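Local coordinates for protein SidF, inhibitor of growth family, member 3 (Legionella pneumophila subsp. pneumophila, PDB 4FYE) that acts as a phosphoinositide phosphatase, probably removing the 3-phosphate of phosphatidylinositol 3,4,5-trisphosphate, at residues Gln307-Arg312 and Leu352-Cys357; Ile396-Gly399 and Glu403-Thr406. The protein carries 1 engineered substitution. All coordinates share one frame; numbering follows the deposited sequence.

Both contacts belong to the four-stranded mixed sheet and the helices packed on it. Contact 1 brings the C-terminal end of helix 284-311 to the N-terminal part of the inner strand 353-360; contact 2 is the strand pairing of the hairpin formed by 391-399, an outermost strand, and 402-416, itself the neighbour of 353-360. Each is partly buried, with contact 2 farther from the centre of the chain. Their chemistry follows the elements joined: helix meets strand in contact 1 through one glutamine amide and a water, whereas strand meets strand in contact 2 through main-chain hydrogen bonds backed by packing of Ile396, Val404 and the threonine side chains. The same helix reaches both, since Gln307 NE2 lies 2.9 Å from Gln397 O, a probable hydrogen bond.

Contact 1: residues Gln307-Arg312 and Leu352-Cys357; sequences QRQIDR and LSVTEC
The amide of Gln309 meets the main chain of Ser353, donating from NE2 to Ser353 O over 3.0 Å with an N-H...O angle of 160°. The acceptor lies almost in the plane of the amide, but NE2 approaches the carbonyl tilted 27° from the carbonyl's own plane. The other end of the amide works through water 1, which donates to Gln309 OE1 at 2.8 Å and accepts from Ser353 N at 2.9 Å. One side chain thus serves Ser353 O directly and Ser353 N through the water, and has both ends of its amide engaged, which should hold its rotation. The arrangement is a helix-on-sheet contact: with CG trans to the backbone N (chi1 -170°) and the chain extended beyond it, Gln309 spans from the last turn of helix 284-311 to the strand. Val354 CG2 packs beside Gln309 NE2 at 3.9 Å. Val354 also rests on Leu305 of the helix and is backbone-hydrogen-bonded to Gly409 of strand 402-416, and Thr355 to Ala641. Farther round the helix end, Arg308 and Arg312 lie with their guanidinium groups offset, each near the rim of the other's face and each forming a salt bridge to Asp265; Arg312 also reaches Asp639.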
# COMPACT_ATOMS: atom_id res chain seq x y z
N GLN A 307 -15.80 -1.54 0.65
CA GLN A 307 -15.96 -2.19 -0.70
C GLN A 307 -15.08 -3.42 -0.74
O GLN A 307 -15.50 -4.42 -1.28
CB GLN A 307 -15.62 -1.23 -1.91
CG GLN A 307 -16.28 -1.62 -3.27
CD GLN A 307 -17.79 -1.30 -3.39
OE1 GLN A 307 -18.24 -0.17 -3.14
NE2 GLN A 307 -18.58 -2.28 -3.80
N ARG A 308 -13.83 -3.36 -0.22
CA ARG A 308 -12.97 -4.55 -0.25
C ARG A 308 -13.74 -5.69 0.53
O ARG A 308 -13.82 -6.82 0.10
CB ARG A 308 -11.57 -4.30 0.36
CG ARG A 308 -10.80 -5.60 0.69
CD ARG A 308 -9.24 -5.47 1.02
NE ARG A 308 -9.28 -5.69 2.37
CZ ARG A 308 -8.87 -6.69 3.09
NH1 ARG A 308 -7.99 -7.62 2.70
NH2 ARG A 308 -9.24 -6.57 4.33
N GLN A 309 -14.36 -5.32 1.66
CA GLN A 309 -14.99 -6.28 2.49
C GLN A 309 -16.13 -6.93 1.72
O GLN A 309 -16.27 -8.13 1.78
CB GLN A 309 -15.46 -5.60 3.78
CG GLN A 309 -15.93 -6.55 4.86
CD GLN A 309 -16.14 -5.85 6.19
OE1 GLN A 309 -17.26 -5.58 6.57
NE2 GLN A 309 -15.03 -5.52 6.87
N ILE A 310 -16.91 -6.16 0.96
CA ILE A 310 -17.94 -6.74 0.12
C ILE A 310 -17.34 -7.70 -0.99
O ILE A 310 -17.89 -8.82 -1.25
CB ILE A 310 -18.88 -5.66 -0.50
CG1 ILE A 310 -20.04 -5.23 0.42
CG2 ILE A 310 -19.62 -6.23 -1.72
CD1 ILE A 310 -19.71 -4.69 1.75
N ASP A 311 -16.23 -7.27 -1.63
CA ASP A 311 -15.53 -8.06 -2.66
C ASP A 311 -15.11 -9.42 -2.13
O ASP A 311 -14.96 -10.37 -2.89
CB ASP A 311 -14.16 -7.41 -3.00
CG ASP A 311 -14.29 -6.13 -3.73
OD1 ASP A 311 -15.48 -5.73 -3.99
OD2 ASP A 311 -13.20 -5.52 -4.04
N ARG A 312 -14.72 -9.45 -0.86
CA ARG A 312 -14.24 -10.67 -0.27
C ARG A 312 -15.40 -11.59 0.12
O ARG A 312 -15.15 -12.66 0.64
CB ARG A 312 -13.33 -10.38 0.92
CG ARG A 312 -12.00 -9.88 0.39
CD ARG A 312 -11.09 -9.09 1.32
NE ARG A 312 -10.85 -9.70 2.63
CZ ARG A 312 -10.09 -10.76 2.77
NH1 ARG A 312 -9.55 -11.30 1.69
NH2 ARG A 312 -9.84 -11.27 3.96
N LEU A 352 -21.92 -2.58 9.35
CA LEU A 352 -20.68 -2.84 8.67
C LEU A 352 -19.61 -2.27 9.50
O LEU A 352 -19.80 -1.17 10.06
CB LEU A 352 -20.65 -2.13 7.35
CG LEU A 352 -20.89 -3.01 6.13
CD1 LEU A 352 -21.67 -4.28 6.43
CD2 LEU A 352 -21.64 -2.17 5.10
N SER A 353 -18.50 -3.00 9.62
CA SER A 353 -17.41 -2.36 10.27
C SER A 353 -16.10 -2.80 9.74
O SER A 353 -15.94 -3.90 9.26
CB SER A 353 -17.48 -2.42 11.82
OG SER A 353 -17.80 -3.69 12.23
N VAL A 354 -15.15 -1.91 9.86
CA VAL A 354 -14.01 -2.03 9.10
C VAL A 354 -12.91 -1.73 10.05
O VAL A 354 -13.09 -0.91 10.92
CB VAL A 354 -14.20 -1.04 7.96
CG1 VAL A 354 -13.33 0.19 8.07
CG2 VAL A 354 -14.11 -1.78 6.65
N THR A 355 -11.79 -2.43 9.92
CA THR A 355 -10.59 -2.00 10.69
C THR A 355 -9.33 -1.79 9.86
O THR A 355 -8.92 -2.64 9.09
CB THR A 355 -10.40 -2.71 12.06
OG1 THR A 355 -9.00 -2.97 12.33
CG2 THR A 355 -11.26 -3.94 12.25
N GLU A 356 -8.76 -0.59 9.96
CA GLU A 356 -7.59 -0.27 9.19
C GLU A 356 -6.32 -0.34 10.02
O GLU A 356 -6.27 0.26 11.09
CB GLU A 356 -7.72 1.10 8.58
CG GLU A 356 -6.53 1.48 7.71
CD GLU A 356 -6.47 2.98 7.32
OE1 GLU A 356 -5.48 3.32 6.63
OE2 GLU A 356 -7.40 3.80 7.66
N CYS A 357 -5.30 -1.05 9.51
CA CYS A 357 -3.96 -1.05 10.11
C CYS A 357 -2.97 -0.37 9.15
O CYS A 357 -2.57 -0.93 8.11
CB CYS A 357 -3.51 -2.49 10.44
SG CYS A 357 -1.78 -2.58 11.07
O HOH W 1 -18.49 -5.85 9.03

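Contact 2: residues Ile396-Gly399 and Glu403-Thr406; sequences IQTG and EVET
Val404 holds CG1 trans to its carbonyl carbon (chi1 -61°), and a chi1 of 66° sets Thr398 OG1 between the backbone N and the carbonyl carbon, leaving CG2 trans to that carbon; the two methyl groups are thereby brought together across the hairpin. Thr398 CG2 lies 3.8 Å from Val404 CG1 and almost as near the other branch, CG2, the side chains crossing at roughly a right angle. The hydroxyl of Thr398 is hydrogen-bonded to that of Thr402, at the start of strand 402-416. Next to this contact along the strands, Ile396 and Val404 form an antiparallel hydrogen-bonded pair: Ile396 N donates to Val404 O at 2.8 Å, and Val404 N returns a bond to Ile396 O at 2.9 Å. Ile396 CB stands 4.1 Å from Val404 CG2 on the same face of the sheet, and its CG1 reaches Thr406 OG1 at 3.8 Å. Gln397 and Glu403 make the next, non-hydrogen-bonded pair, their CA atoms 4.4 Å apart and their side chains on the other face. This is the end of a beta hairpin, where strand 391-399 turns into strand 402-416. Helix 335-349 lies against the Ile396 face, with Ile343 touching Ile396 and Thr398, Lys344 touching Val404 and Val347 touching Thr406; Ile396 also packs on Ala306 and Gln307 of helix 284-311.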
# COMPACT_ATOMS: atom_id res chain seq x y z
N ILE A 396 -21.77 2.33 -1.29
CA ILE A 396 -21.28 1.03 -1.64
C ILE A 396 -21.80 0.79 -3.03
O ILE A 396 -23.02 0.84 -3.25
CB ILE A 396 -21.84 -0.06 -0.67
CG1 ILE A 396 -21.28 0.13 0.75
CG2 ILE A 396 -21.65 -1.49 -1.20
CD1 ILE A 396 -19.93 -0.45 0.91
N GLN A 397 -20.89 0.52 -3.96
CA GLN A 397 -21.29 0.05 -5.30
C GLN A 397 -21.90 -1.36 -5.29
O GLN A 397 -21.21 -2.31 -4.92
CB GLN A 397 -20.06 -0.06 -6.18
CG GLN A 397 -19.46 1.22 -6.63
CD GLN A 397 -20.52 2.11 -7.20
OE1 GLN A 397 -20.82 3.17 -6.62
NE2 GLN A 397 -21.14 1.68 -8.32
N THR A 398 -23.15 -1.51 -5.74
CA THR A 398 -23.80 -2.84 -5.78
C THR A 398 -23.69 -3.52 -7.14
O THR A 398 -23.55 -4.72 -7.24
CB THR A 398 -25.29 -2.77 -5.40
OG1 THR A 398 -25.99 -2.02 -6.39
CG2 THR A 398 -25.50 -2.11 -4.04
N GLY A 399 -23.78 -2.71 -8.19
CA GLY A 399 -23.70 -3.18 -9.55
C GLY A 399 -23.17 -2.03 -10.38
O GLY A 399 -22.79 -0.97 -9.84
N GLU A 403 -26.01 1.79 -6.55
CA GLU A 403 -25.25 1.91 -5.33
C GLU A 403 -26.19 2.09 -4.15
O GLU A 403 -27.36 2.38 -4.36
CB GLU A 403 -24.30 3.09 -5.45
CG GLU A 403 -25.06 4.39 -5.62
CD GLU A 403 -24.20 5.57 -5.99
OE1 GLU A 403 -24.65 6.70 -5.75
OE2 GLU A 403 -23.09 5.41 -6.53
N VAL A 404 -25.70 1.91 -2.93
CA VAL A 404 -26.49 2.14 -1.71
C VAL A 404 -25.69 2.91 -0.70
O VAL A 404 -24.46 2.88 -0.74
CB VAL A 404 -27.02 0.80 -1.11
CG1 VAL A 404 -27.93 0.11 -2.14
CG2 VAL A 404 -25.89 -0.15 -0.71
N GLU A 405 -26.37 3.57 0.22
CA GLU A 405 -25.66 4.38 1.21
C GLU A 405 -25.76 3.70 2.57
O GLU A 405 -26.81 3.20 2.89
CB GLU A 405 -26.29 5.79 1.27
CG GLU A 405 -25.73 6.78 0.24
CD GLU A 405 -25.71 8.22 0.76
OE1 GLU A 405 -24.59 8.77 0.96
OE2 GLU A 405 -26.80 8.82 0.98
N THR A 406 -24.68 3.68 3.36
CA THR A 406 -24.72 3.09 4.70
C THR A 406 -23.73 3.75 5.62
O THR A 406 -22.63 4.13 5.23
CB THR A 406 -24.02 1.71 4.75
OG1 THR A 406 -23.66 1.24 3.46
CG2 THR A 406 -24.79 0.72 5.54